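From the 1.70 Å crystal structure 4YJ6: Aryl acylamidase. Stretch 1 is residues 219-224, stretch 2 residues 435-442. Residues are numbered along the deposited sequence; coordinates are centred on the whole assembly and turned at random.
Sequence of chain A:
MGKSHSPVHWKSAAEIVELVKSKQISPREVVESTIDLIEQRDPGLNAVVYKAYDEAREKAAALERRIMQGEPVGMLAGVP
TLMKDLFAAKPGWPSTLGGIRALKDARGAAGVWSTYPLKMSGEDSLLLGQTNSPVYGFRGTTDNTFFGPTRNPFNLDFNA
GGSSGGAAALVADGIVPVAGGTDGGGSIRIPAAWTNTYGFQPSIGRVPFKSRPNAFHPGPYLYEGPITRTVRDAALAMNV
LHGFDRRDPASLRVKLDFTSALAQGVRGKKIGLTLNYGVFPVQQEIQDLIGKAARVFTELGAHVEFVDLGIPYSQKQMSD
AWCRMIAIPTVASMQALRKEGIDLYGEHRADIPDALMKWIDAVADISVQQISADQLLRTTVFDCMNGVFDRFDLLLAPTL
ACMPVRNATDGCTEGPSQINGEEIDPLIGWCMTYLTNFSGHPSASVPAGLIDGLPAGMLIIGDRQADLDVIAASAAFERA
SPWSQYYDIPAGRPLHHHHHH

Stretch 1, residues 219-224: GPYLYE
Stretch 2 (435-442) LTNFSGHP

Two segments of one chain meet here, at least 213 residues apart in sequence wherever they touch. Residues 219-222 are extended loop, with phi/psi of -68/174 at P220, -63/138 at Y221 and -119/141 at L222. A strand begins at Y223 (-135/148), includes E224 (-109/145) and continues later in the chain. The other segment is the last turn of a helix, L435 to S439, followed by G440, H441 and P442 in loop. Helical phi/psi are -83/-13 at T436, -74/-27 at N437, -73/-41 at F438 and -101/-24 at S439. The register is set by Y221 and N437, whose CA atoms lie 4.7 Å apart. The contact buries 335 Å², both sides summed.

Three hydrogen bonds join the segments. Two connect Y221 and N437. The backbone Y221 N donates to N437 O at 2.9 Å, with an angle of 153° at the hydrogen. The side chain N437 ND2 donates to the backbone Y221 O at 3.0 Å, and its angle of 170° is close to straight. Both polar backbone groups of Y221 are therefore used by one residue of the helix. N437 has chi1 -57° (m) and chi2 94°; its CA-to-CB bond points sideways. Its ND2 is also hydrogen-bonded elsewhere in the structure. In the third bond, Y223 OH donates to T436 O at 2.8 Å. Y223 has chi1 -49° (m) and chi2 -82°; T436 has chi1 65° (p).

T436 O is shared. Within the helical segment it also accepts from G440 N at 2.8 Å. S439 N donates to L435 O at 3.0 Å. These two bonds close the final turn. G440 then leaves helical geometry with positive phi (95/-2), and H441 is extended (-71/144).

The packing contacts centre on the two tyrosine rings. The CA-to-CB bonds of P220, Y221 and Y223 point toward the second segment. Y221 has chi1 -70° (m) and chi2 -53°. Its CD2 is 3.3 Å from G440 CA. Its CE2 lies 3.5 Å from S439 C, which sits at the ring edge, and CE2 is also 3.5 Å from F438 O. The Y223 ring presents its edge to the helix: CE2 is 3.3 Å from N437 ND2, and OH is 3.2 Å from G440 CA. P220 CB is 3.6 Å from N437 O and 3.9 Å from N437 CB.

G440 fits for two reasons. At its backbone angles a CB would be jammed against the preceding carbonyl O. An ideal CB would also lie 2.8 Å from Y221 CE2, a clash. The bare CA leaves room for the Y221 ring.

Beside the contact, S439 OG and H441 ND1 are hydrogen-bonded at 2.7 Å, linking the helix end to the following loop. S439 has chi1 75° (p); H441 has chi1 -66° (m) and chi2 73°. Both point away from the first segment. F438 also starts away, with chi1 -73° (m), but the end of its side chain comes nearer. The CA-to-CB bond of L222 points away; its end comes nearer but makes no contact.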

# COMPACT_ATOMS: atom_id res chain seq x y z
N GLY A 219 5.96 -9.92 14.23
CA GLY A 219 4.98 -8.98 13.72
C GLY A 219 3.91 -9.64 12.86
O GLY A 219 3.90 -10.86 12.65
N PRO A 220 2.96 -8.85 12.38
CA PRO A 220 1.97 -9.37 11.41
C PRO A 220 2.64 -9.68 10.07
O PRO A 220 3.83 -9.39 9.85
CB PRO A 220 1.01 -8.19 11.21
CG PRO A 220 1.49 -7.09 12.10
CD PRO A 220 2.88 -7.40 12.55
N TYR A 221 1.88 -10.27 9.16
CA TYR A 221 2.42 -10.44 7.81
C TYR A 221 2.69 -9.06 7.19
O TYR A 221 1.85 -8.16 7.25
CB TYR A 221 1.40 -11.19 6.96
CG TYR A 221 1.18 -12.65 7.27
CD1 TYR A 221 2.25 -13.53 7.34
CD2 TYR A 221 -0.11 -13.15 7.47
CE1 TYR A 221 2.04 -14.89 7.59
CE2 TYR A 221 -0.32 -14.51 7.70
CZ TYR A 221 0.76 -15.36 7.76
OH TYR A 221 0.56 -16.70 7.97
N LEU A 222 3.83 -8.93 6.50
CA LEU A 222 4.22 -7.68 5.84
C LEU A 222 4.33 -7.95 4.35
O LEU A 222 4.85 -9.01 3.94
CB LEU A 222 5.61 -7.23 6.32
CG LEU A 222 5.77 -7.14 7.85
CD1 LEU A 222 7.22 -6.68 8.22
CD2 LEU A 222 4.75 -6.15 8.42
N TYR A 223 3.89 -6.99 3.55
CA TYR A 223 3.85 -7.16 2.11
C TYR A 223 4.38 -5.93 1.38
O TYR A 223 4.20 -4.79 1.84
CB TYR A 223 2.39 -7.25 1.67
CG TYR A 223 1.52 -8.23 2.44
CD1 TYR A 223 1.55 -9.60 2.11
CD2 TYR A 223 0.67 -7.79 3.45
CE1 TYR A 223 0.73 -10.51 2.78
CE2 TYR A 223 -0.17 -8.73 4.14
CZ TYR A 223 -0.11 -10.07 3.79
OH TYR A 223 -0.92 -10.99 4.41
N GLU A 224 5.00 -6.15 0.22
CA GLU A 224 5.20 -5.06 -0.75
C GLU A 224 4.29 -5.29 -1.94
O GLU A 224 4.04 -6.44 -2.34
CB GLU A 224 6.67 -5.02 -1.23
CG GLU A 224 7.65 -4.77 -0.04
CD GLU A 224 8.99 -4.17 -0.44
OE1 GLU A 224 9.07 -3.41 -1.42
OE2 GLU A 224 9.97 -4.48 0.28
N LEU A 435 -6.94 -7.03 9.17
CA LEU A 435 -7.30 -8.45 9.35
C LEU A 435 -6.47 -9.36 8.42
O LEU A 435 -6.14 -10.47 8.82
CB LEU A 435 -8.78 -8.70 9.11
CG LEU A 435 -9.70 -7.96 10.07
CD1 LEU A 435 -11.18 -8.20 9.66
CD2 LEU A 435 -9.45 -8.40 11.50
N THR A 436 -6.14 -8.92 7.19
CA THR A 436 -5.37 -9.81 6.31
C THR A 436 -3.88 -9.76 6.60
O THR A 436 -3.13 -10.62 6.15
CB THR A 436 -5.57 -9.48 4.81
OG1 THR A 436 -5.03 -8.19 4.54
CG2 THR A 436 -7.06 -9.48 4.46
N ASN A 437 -3.42 -8.78 7.38
CA ASN A 437 -2.06 -8.88 7.92
C ASN A 437 -2.01 -9.91 9.05
O ASN A 437 -0.99 -10.50 9.31
CB ASN A 437 -1.56 -7.51 8.41
CG ASN A 437 -1.59 -6.48 7.31
OD1 ASN A 437 -2.57 -5.76 7.19
ND2 ASN A 437 -0.54 -6.43 6.49
N PHE A 438 -3.14 -10.13 9.73
CA PHE A 438 -3.20 -11.29 10.62
C PHE A 438 -3.30 -12.60 9.84
O PHE A 438 -2.66 -13.59 10.20
CB PHE A 438 -4.46 -11.23 11.51
CG PHE A 438 -4.40 -10.19 12.59
CD1 PHE A 438 -3.19 -9.69 13.05
CD2 PHE A 438 -5.58 -9.78 13.20
CE1 PHE A 438 -3.17 -8.73 14.10
CE2 PHE A 438 -5.56 -8.85 14.24
CZ PHE A 438 -4.37 -8.34 14.69
N SER A 439 -4.09 -12.61 8.76
CA SER A 439 -4.50 -13.88 8.17
C SER A 439 -3.77 -14.36 6.92
O SER A 439 -3.76 -15.58 6.67
CB SER A 439 -6.01 -13.87 7.87
OG SER A 439 -6.30 -13.07 6.73
N GLY A 440 -3.17 -13.43 6.16
CA GLY A 440 -2.29 -13.80 5.06
C GLY A 440 -2.98 -13.84 3.70
O GLY A 440 -2.35 -14.07 2.69
N HIS A 441 -4.28 -13.61 3.68
CA HIS A 441 -5.07 -13.66 2.43
C HIS A 441 -4.74 -12.50 1.53
O HIS A 441 -4.52 -11.41 2.01
CB HIS A 441 -6.56 -13.57 2.79
CG HIS A 441 -7.04 -14.76 3.55
ND1 HIS A 441 -6.71 -14.98 4.88
CD2 HIS A 441 -7.77 -15.83 3.16
CE1 HIS A 441 -7.22 -16.13 5.26
NE2 HIS A 441 -7.86 -16.68 4.24
N PRO A 442 -4.73 -12.72 0.21
CA PRO A 442 -4.55 -11.62 -0.74
C PRO A 442 -5.80 -10.70 -0.74
O PRO A 442 -6.90 -11.24 -0.60
CB PRO A 442 -4.44 -12.34 -2.08
CG PRO A 442 -5.31 -13.62 -1.92
CD PRO A 442 -4.98 -14.02 -0.46